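Local coordinates for aspartokinase (Synechocystis, PDB 3L76), which probably catalyses the ATP-dependent phosphorylation of the beta-carboxyl group of aspartate, the first step towards lysine and threonine, and binds both amino acids at its ACT domains, at residues Lys374-Leu379 / Val396-Asp401; Val382-Glu387 / Gln402-Arg407. All blocks are in the same frame, centred on the assembly; numbering follows the deposited sequence. Where two conformers were deposited one is given.

Contact 1: Lys374-Leu379 / Val396-Asp401; sequences KMFKTL and VSCVID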
ATOM      1  N   LYS A 374     -33.440 -16.692  -6.610  1.00 35.50           N
ATOM      2  CA  LYS A 374     -34.159 -15.469  -6.304  1.00 36.66           C
ATOM      3  C   LYS A 374     -35.187 -15.132  -7.386  1.00 38.87           C
ATOM      4  O   LYS A 374     -36.262 -14.626  -7.092  1.00 36.25           O
ATOM      5  CB  LYS A 374     -33.187 -14.313  -6.101  1.00 35.61           C
ATOM      6  CG  LYS A 374     -33.883 -13.009  -5.775  1.00 24.36           C
ATOM      7  CD  LYS A 374     -32.878 -11.901  -5.609  1.00 36.38           C
ATOM      8  CE  LYS A 374     -33.557 -10.563  -5.346  1.00 51.72           C
ATOM      9  NZ  LYS A 374     -32.621  -9.449  -5.666  1.00 58.26           N
ATOM     10  N   MET A 375     -34.863 -15.418  -8.638  1.00 28.67           N
ATOM     11  CA  MET A 375     -35.867 -15.300  -9.689  1.00 38.02           C
ATOM     12  C   MET A 375     -37.099 -16.148  -9.373  1.00 33.64           C
ATOM     13  O   MET A 375     -38.223 -15.642  -9.332  1.00 30.40           O
ATOM     14  CB  MET A 375     -35.303 -15.710 -11.037  1.00 28.79           C
ATOM     15  CG  MET A 375     -36.275 -15.467 -12.170  1.00 21.20           C
ATOM     16  SD  MET A 375     -35.681 -16.149 -13.720  1.00 28.38           S
ATOM     17  CE  MET A 375     -36.907 -15.464 -14.817  1.00 11.72           C
ATOM     18  N   PHE A 376     -36.876 -17.434  -9.133  1.00 25.49           N
ATOM     19  CA  PHE A 376     -37.961 -18.379  -8.814  1.00 26.35           C
ATOM     20  C   PHE A 376     -38.771 -17.986  -7.585  1.00 28.02           C
ATOM     21  O   PHE A 376     -39.994 -18.104  -7.584  1.00 36.88           O
ATOM     22  CB  PHE A 376     -37.416 -19.810  -8.653  1.00 23.51           C
ATOM     23  CG  PHE A 376     -36.563 -20.278  -9.824  1.00 20.48           C
ATOM     24  CD1 PHE A 376     -36.697 -19.697 -11.090  1.00 20.90           C
ATOM     25  CD2 PHE A 376     -35.629 -21.289  -9.658  1.00 23.68           C
ATOM     26  CE1 PHE A 376     -35.916 -20.130 -12.167  1.00 22.38           C
ATOM     27  CE2 PHE A 376     -34.836 -21.733 -10.722  1.00 16.53           C
ATOM     28  CZ  PHE A 376     -34.974 -21.164 -11.974  1.00 16.96           C
ATOM     29  N   LYS A 377     -38.100 -17.505  -6.543  1.00 37.28           N
ATOM     30  CA  LYS A 377     -38.796 -17.052  -5.335  1.00 26.72           C
ATOM     31  C   LYS A 377     -39.685 -15.839  -5.628  1.00 38.27           C
ATOM     32  O   LYS A 377     -40.835 -15.785  -5.201  1.00 32.63           O
ATOM     33  CB  LYS A 377     -37.797 -16.711  -4.227  1.00 40.21           C
ATOM     34  CG  LYS A 377     -38.429 -16.117  -2.968  1.00 44.77           C
ATOM     35  CD  LYS A 377     -37.392 -15.383  -2.100  1.00 75.95           C
ATOM     36  CE  LYS A 377     -38.046 -14.582  -0.968  1.00 72.46           C
ATOM     37  NZ  LYS A 377     -38.804 -15.444  -0.013  1.00 60.18           N
ATOM     38  N   THR A 378     -39.146 -14.870  -6.364  1.00 28.16           N
ATOM     39  CA  THR A 378     -39.896 -13.675  -6.727  1.00 34.70           C
ATOM     40  C   THR A 378     -41.197 -14.019  -7.435  1.00 33.99           C
ATOM     41  O   THR A 378     -42.244 -13.482  -7.093  1.00 41.19           O
ATOM     42  CB  THR A 378     -39.069 -12.745  -7.618  1.00 32.78           C
ATOM     43  OG1 THR A 378     -37.827 -12.467  -6.975  1.00 36.22           O
ATOM     44  CG2 THR A 378     -39.804 -11.443  -7.847  1.00 34.36           C
ATOM     45  N   LEU A 379     -41.123 -14.902  -8.426  1.00 26.90           N
ATOM     46  CA  LEU A 379     -42.316 -15.378  -9.129  1.00 37.53           C
ATOM     47  C   LEU A 379     -43.249 -16.154  -8.204  1.00 42.98           C
ATOM     48  O   LEU A 379     -44.466 -15.938  -8.191  1.00 31.36           O
ATOM     49  CB  LEU A 379     -41.931 -16.233 -10.336  1.00 28.24           C
ATOM     50  CG  LEU A 379     -41.104 -15.486 -11.390  1.00 28.40           C
ATOM     51  CD1 LEU A 379     -40.749 -16.378 -12.528  1.00 14.00           C
ATOM     52  CD2 LEU A 379     -41.841 -14.275 -11.894  1.00 21.64           C
ATOM     53  N   VAL A 396     -31.319 -16.537 -17.412  1.00 17.53           N
ATOM     54  CA  VAL A 396     -32.285 -17.592 -17.107  1.00 40.37           C
ATOM     55  C   VAL A 396     -33.673 -17.222 -17.661  1.00 31.64           C
ATOM     56  O   VAL A 396     -34.242 -16.182 -17.323  1.00 32.29           O
ATOM     57  CB  VAL A 396     -32.284 -18.024 -15.608  1.00 35.51           C
ATOM     58  CG1 VAL A 396     -31.818 -16.911 -14.728  1.00 45.49           C
ATOM     59  CG2 VAL A 396     -33.658 -18.541 -15.182  1.00 23.81           C
ATOM     60  N   SER A 397     -34.176 -18.065 -18.564  1.00 35.15           N
ATOM     61  CA  SER A 397     -35.482 -17.856 -19.195  1.00 11.27           C
ATOM     62  C   SER A 397     -36.544 -18.780 -18.614  1.00 37.29           C
ATOM     63  O   SER A 397     -36.270 -19.937 -18.287  1.00 36.24           O
ATOM     64  CB  SER A 397     -35.414 -18.028 -20.709  1.00 30.17           C
ATOM     65  OG  SER A 397     -34.394 -17.236 -21.299  1.00 29.30           O
ATOM     66  N   CYS A 398     -37.747 -18.239 -18.461  1.00 23.95           N
ATOM     67  CA  CYS A 398     -38.879 -18.981 -17.936  1.00 28.81           C
ATOM     68  C   CYS A 398     -40.073 -18.816 -18.861  1.00 43.05           C
ATOM     69  O   CYS A 398     -40.302 -17.740 -19.419  1.00 30.37           O
ATOM     70  CB  CYS A 398     -39.254 -18.486 -16.543  1.00 18.16           C
ATOM     71  SG  CYS A 398     -38.152 -18.994 -15.226  1.00 30.80           S
ATOM     72  N   VAL A 399     -40.837 -19.886 -19.042  1.00 27.85           N
ATOM     73  CA  VAL A 399     -42.071 -19.753 -19.800  1.00 22.73           C
ATOM     74  C   VAL A 399     -43.195 -19.739 -18.797  1.00 31.21           C
ATOM     75  O   VAL A 399     -43.198 -20.540 -17.864  1.00 29.00           O
ATOM     76  CB  VAL A 399     -42.243 -20.876 -20.836  1.00 22.49           C
ATOM     77  CG1 VAL A 399     -43.549 -20.717 -21.571  1.00 23.77           C
ATOM     78  CG2 VAL A 399     -41.085 -20.859 -21.808  1.00 27.71           C
ATOM     79  N   ILE A 400     -44.118 -18.796 -18.956  1.00 22.92           N
ATOM     80  CA  ILE A 400     -45.231 -18.655 -18.014  1.00 33.92           C
ATOM     81  C   ILE A 400     -46.563 -18.423 -18.725  1.00 35.26           C
ATOM     82  O   ILE A 400     -46.618 -18.078 -19.909  1.00 19.02           O
ATOM     83  CB  ILE A 400     -45.022 -17.479 -17.027  1.00 33.96           C
ATOM     84  CG1 ILE A 400     -44.802 -16.178 -17.787  1.00 28.47           C
ATOM     85  CG2 ILE A 400     -43.844 -17.731 -16.082  1.00 17.95           C
ATOM     86  CD1 ILE A 400     -45.112 -14.962 -16.954  1.00 23.48           C
ATOM     87  N   ASP A 401     -47.650 -18.619 -17.999  1.00 31.49           N
ATOM     88  CA  ASP A 401     -48.941 -18.244 -18.529  1.00 23.50           C
ATOM     89  C   ASP A 401     -48.942 -16.750 -18.851  1.00 37.75           C
ATOM     90  O   ASP A 401     -48.666 -15.915 -17.981  1.00 26.40           O
ATOM     91  CB  ASP A 401     -50.047 -18.542 -17.522  1.00 32.34           C
ATOM     92  CG  ASP A 401     -51.442 -18.535 -18.154  1.00 51.88           C
ATOM     93  OD1 ASP A 401     -51.816 -17.540 -18.817  1.00 36.44           O
ATOM     94  OD2 ASP A 401     -52.175 -19.528 -17.965  1.00 47.86           O
TER
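The helix-on-sheet layer of an ACT domain is built here by Met375 and Phe376 of helix 371-381, which pack on Val396 and Cys398 of strand 395-401. The two short segments run roughly the same way, their axes 28° apart and 10.7 Å from each other at closest approach. No hydrogen bond crosses; the contact is apolar and buried. Met375 supplies the reach: its CG lies anti to the backbone N (chi1 -174°) and the chain beyond stays extended. It thus meets Val396 tip to tip, Met375 SD lying 3.5 Å from Val396 CG2, while Met375 CE touches Cys398 SG at 3.8 Å. Alternate residues of the strand, Val396 and Cys398, face the helix. Ile360 of the neighbouring antiparallel strand 348-361 and Leu412 of helix 405-415 also pack on Met375, extending the hydrophobic layer. The side chain of Phe376 is about 6 Å from a bound threonine. Its ring offers CE1 to both strand residues, with Val396 CG2 4.1 Å from Phe376 CE1. Cys398 SG makes an oblique sulfur-aromatic contact, 4.0 Å from Phe376 CE1.

Contact 2: Val382-Glu387 / Gln402-Arg407; sequences VGVNIE and QRDADR. With THR (threonine), chain D.
Asp404 turns its CG anti to its carbonyl carbon and beside the backbone N (chi1 -75°), which puts Asp404 CG 3.8 Å from Val384 CB, the two side chains running past each other in opposite directions. Asn385 carries its CG anti to the backbone N (chi1 -178°), and its amide is directed into a threonine pocket between ACT domains rather than toward 402-407. Between Asp404 and the 382-387 loop the polar link is water. One molecule accepts from Asn385 N at 3.0 Å and donates to Asp404 OD2 at 2.6 Å, with a weak bond to Gly383 O besides. A second donates to Asn385 O at 2.9 Å and also to Asp404 OD2. Gly383, with positive phi, is the C-prime residue of the Schellman motif that ends helix 371-381. On helix 405-415, Arg407 has Val382 CG2 over one face of its guanidinium, but this arginine was deposited in two conformers and its placement is doubtful. On the ligand side, Asn385 OD1 accepts from the threonine N at 2.7 Å. Ile386 uses its backbone twice: its O accepts from the same amino group, and its N donates to the threonine O at 2.9 Å in a fairly straight bond (165°). Asp454, Gln478 and Ala459 complete the grip. An alanine in place of Asn385 would probably leave the threonine amino group short of one acceptor and Asp454 OD1 without the ND2 donor. Two water donors converging on OD2 would be expected to stabilise a charged Asp404 carboxylate, which meets the ligand-binding loop's backbone through solvent.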
ATOM      1  N   VAL A 382     -45.256 -14.064  -5.884  1.00 42.67           N
ATOM      2  CA  VAL A 382     -46.338 -13.323  -6.512  1.00 25.35           C
ATOM      3  C   VAL A 382     -47.355 -14.280  -7.184  1.00 54.24           C
ATOM      4  O   VAL A 382     -48.228 -13.874  -7.955  1.00 47.28           O
ATOM      5  CB  VAL A 382     -45.777 -12.192  -7.435  1.00 44.64           C
ATOM      6  CG1 VAL A 382     -45.523 -12.685  -8.840  1.00 34.09           C
ATOM      7  CG2 VAL A 382     -46.691 -10.987  -7.426  1.00 51.39           C
ATOM      8  N   GLY A 383     -47.236 -15.561  -6.843  1.00 36.98           N
ATOM      9  CA  GLY A 383     -48.181 -16.571  -7.260  1.00 18.93           C
ATOM     10  C   GLY A 383     -48.080 -17.098  -8.688  1.00 45.41           C
ATOM     11  O   GLY A 383     -48.992 -17.762  -9.148  1.00 31.49           O
ATOM     12  N   VAL A 384     -47.002 -16.824  -9.412  1.00 41.44           N
ATOM     13  CA  VAL A 384     -46.952 -17.304 -10.793  1.00 33.96           C
ATOM     14  C   VAL A 384     -46.156 -18.597 -10.937  1.00 52.58           C
ATOM     15  O   VAL A 384     -45.030 -18.701 -10.455  1.00 24.72           O
ATOM     16  CB  VAL A 384     -46.531 -16.212 -11.841  1.00 28.28           C
ATOM     17  CG1 VAL A 384     -46.552 -14.822 -11.228  1.00 26.08           C
ATOM     18  CG2 VAL A 384     -45.204 -16.512 -12.470  1.00 32.90           C
ATOM     19  N   ASN A 385     -46.785 -19.581 -11.577  1.00 38.30           N
ATOM     20  CA  ASN A 385     -46.196 -20.891 -11.774  1.00 37.89           C
ATOM     21  C   ASN A 385     -45.228 -20.889 -12.950  1.00 34.59           C
ATOM     22  O   ASN A 385     -45.519 -20.315 -13.997  1.00 34.62           O
ATOM     23  CB  ASN A 385     -47.297 -21.940 -12.016  1.00 27.19           C
ATOM     24  CG  ASN A 385     -46.733 -23.342 -12.184  1.00 40.89           C
ATOM     25  OD1 ASN A 385     -46.264 -23.946 -11.224  1.00 30.12           O
ATOM     26  ND2 ASN A 385     -46.753 -23.851 -13.413  1.00 35.98           N
ATOM     27  N   ILE A 386     -44.089 -21.554 -12.777  1.00 31.61           N
ATOM     28  CA  ILE A 386     -43.100 -21.682 -13.838  1.00 25.17           C
ATOM     29  C   ILE A 386     -43.335 -22.976 -14.623  1.00 29.37           C
ATOM     30  O   ILE A 386     -43.293 -24.061 -14.064  1.00 24.42           O
ATOM     31  CB  ILE A 386     -41.672 -21.696 -13.262  1.00 27.18           C
ATOM     32  CG1 ILE A 386     -41.461 -20.491 -12.341  1.00 23.99           C
ATOM     33  CG2 ILE A 386     -40.638 -21.776 -14.403  1.00 14.96           C
ATOM     34  CD1 ILE A 386     -40.181 -20.529 -11.549  1.00 22.39           C
ATOM     35  N   GLU A 387     -43.552 -22.847 -15.924  1.00 22.60           N
ATOM     36  CA  GLU A 387     -43.865 -23.982 -16.774  1.00 26.94           C
ATOM     37  C   GLU A 387     -42.603 -24.591 -17.350  1.00 30.25           C
ATOM     38  O   GLU A 387     -42.354 -25.774 -17.192  1.00 35.21           O
ATOM     39  CB  GLU A 387     -44.832 -23.575 -17.887  1.00 14.83           C
ATOM     40  CG  GLU A 387     -46.156 -23.067 -17.360  1.00 31.59           C
ATOM     41  CD  GLU A 387     -47.188 -22.816 -18.445  1.00 40.92           C
ATOM     42  OE1 GLU A 387     -46.973 -23.248 -19.597  1.00 37.63           O
ATOM     43  OE2 GLU A 387     -48.217 -22.176 -18.131  1.00 41.83           O
ATOM     44  N   GLN A 402     -49.277 -16.422 -20.097  1.00 35.95           N
ATOM     45  CA  GLN A 402     -49.358 -15.036 -20.550  0.51 44.25           C
ATOM     46  C   GLN A 402     -50.110 -14.141 -19.573  1.00 45.93           C
ATOM     47  O   GLN A 402     -49.770 -12.975 -19.403  1.00 38.53           O
ATOM     48  CB  GLN A 402     -50.023 -14.955 -21.923  0.51 57.51           C
ATOM     49  CG  GLN A 402     -50.527 -13.563 -22.291  0.51 59.71           C
ATOM     50  CD  GLN A 402     -49.441 -12.509 -22.206  0.51 53.61           C
ATOM     51  OE1 GLN A 402     -48.253 -12.815 -22.318  0.51 74.83           O
ATOM     52  NE2 GLN A 402     -49.842 -11.261 -22.001  0.51 34.89           N
ATOM     53  N   ARG A 403     -51.136 -14.676 -18.927  1.00 35.91           N
ATOM     54  CA  ARG A 403     -51.912 -13.861 -17.991  1.00 42.41           C
ATOM     55  C   ARG A 403     -51.123 -13.430 -16.748  1.00 43.85           C
ATOM     56  O   ARG A 403     -51.525 -12.510 -16.050  1.00 40.81           O
ATOM     57  CB  ARG A 403     -53.186 -14.592 -17.574  1.00 36.95           C
ATOM     58  CG  ARG A 403     -54.245 -14.642 -18.648  1.00 49.51           C
ATOM     59  CD  ARG A 403     -55.354 -15.597 -18.251  1.00 49.28           C
ATOM     60  NE  ARG A 403     -54.831 -16.937 -18.054  1.00 48.48           N
ATOM     61  CZ  ARG A 403     -55.582 -17.991 -17.788  1.00 42.44           C
ATOM     62  NH1 ARG A 403     -56.894 -17.853 -17.699  1.00 43.68           N
ATOM     63  NH2 ARG A 403     -55.012 -19.176 -17.622  1.00 42.05           N
ATOM     64  N   ASP A 404     -50.017 -14.112 -16.463  1.00 35.55           N
ATOM     65  CA  ASP A 404     -49.244 -13.865 -15.252  1.00 30.76           C
ATOM     66  C   ASP A 404     -48.151 -12.823 -15.530  1.00 41.63           C
ATOM     67  O   ASP A 404     -47.476 -12.354 -14.618  1.00 41.38           O
ATOM     68  CB  ASP A 404     -48.594 -15.175 -14.738  1.00 27.24           C
ATOM     69  CG  ASP A 404     -49.584 -16.114 -14.073  1.00 46.74           C
ATOM     70  OD1 ASP A 404     -50.639 -15.650 -13.581  1.00 48.07           O
ATOM     71  OD2 ASP A 404     -49.291 -17.333 -14.043  1.00 49.43           O
ATOM     72  N   ALA A 405     -47.982 -12.474 -16.801  1.00 45.25           N
ATOM     73  CA  ALA A 405     -46.869 -11.643 -17.257  1.00 26.28           C
ATOM     74  C   ALA A 405     -46.731 -10.288 -16.554  1.00 38.55           C
ATOM     75  O   ALA A 405     -45.636  -9.889 -16.175  1.00 38.43           O
ATOM     76  CB  ALA A 405     -46.942 -11.441 -18.775  1.00 38.13           C
ATOM     77  N   ASP A 406     -47.832  -9.562 -16.398  1.00 41.31           N
ATOM     78  CA  ASP A 406     -47.768  -8.236 -15.757  0.57 24.12           C
ATOM     79  C   ASP A 406     -47.218  -8.313 -14.350  1.00 35.91           C
ATOM     80  O   ASP A 406     -46.328  -7.543 -14.007  1.00 42.53           O
ATOM     81  CB  ASP A 406     -49.137  -7.555 -15.671  0.57 23.20           C
ATOM     82  CG  ASP A 406     -49.345  -6.508 -16.739  0.57 35.26           C
ATOM     83  OD1 ASP A 406     -50.521  -6.230 -17.055  0.57 24.69           O
ATOM     84  OD2 ASP A 406     -48.347  -5.971 -17.260  0.57 41.87           O
ATOM     85  N   ARG A 407     -47.752  -9.218 -13.535  1.00 34.45           N
ATOM     86  CA  ARG A 407     -47.347  -9.279 -12.139  0.57 37.95           C
ATOM     87  C   ARG A 407     -45.962  -9.888 -12.013  1.00 38.31           C
ATOM     88  O   ARG A 407     -45.220  -9.556 -11.087  1.00 41.38           O
ATOM     89  CB  ARG A 407     -48.400  -9.964 -11.241  0.57 42.49           C
ATOM     90  CG  ARG A 407     -48.680 -11.440 -11.494  0.57 64.53           C
ATOM     91  CD  ARG A 407     -50.088 -11.864 -10.986  0.57 51.52           C
ATOM     92  NE  ARG A 407     -50.600 -11.016  -9.906  0.57 23.15           N
ATOM     93  CZ  ARG A 407     -50.631 -11.357  -8.618  0.57 47.97           C
ATOM     94  NH1 ARG A 407     -50.196 -12.546  -8.221  0.57 39.65           N
ATOM     95  NH2 ARG A 407     -51.105 -10.505  -7.719  0.57 55.89           N
TER
HETATM   96  N   THR D 602     -43.920 -25.270 -11.458  1.00 29.24           N
HETATM   97  CA  THR D 602     -42.929 -25.336 -10.386  1.00 33.77           C
HETATM   98  C   THR D 602     -42.674 -23.942  -9.839  1.00 48.13           C
HETATM   99  O   THR D 602     -43.146 -22.944 -10.414  1.00 29.84           O
HETATM  100  CB  THR D 602     -41.593 -25.928 -10.857  1.00 25.74           C
HETATM  101  OG1 THR D 602     -41.050 -25.108 -11.904  1.00 29.58           O
HETATM  102  CG2 THR D 602     -41.782 -27.376 -11.352  1.00 25.45           C
HETATM  103  OXT THR D 602     -41.997 -23.811  -8.809  1.00 34.63           O
HETATM  104  O   HOH W   1     -49.669 -19.079 -12.102  1.00 37.76           O
HETATM  105  O   HOH W   2     -47.807 -19.029 -15.203  1.00 30.64           O

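In the fold
Both contacts lie within one ACT domain, and their segments alternate along the chain. Contact 1 joins helix 371-381 to strand 395-401; contact 2 joins the loop after that helix to the start of helix 405-415, which follows the strand. Contact 1 is buried and wholly apolar, its sulfur atoms and hydrocarbon groups filling the space between helix and strand. Contact 2, at the surface, mixes a little valine packing with water bridges, and its 382-387 loop binds threonine directly. The centres of contacts 1 and 2 are about 8 Å apart. Two probable backbone hydrogen bonds couple them, from Val384 N to Leu379 O and from Glu387 N to Val399 O. Phe376 CD1 and Ile386 CD1 touch at 3.6 Å, joining core to pocket.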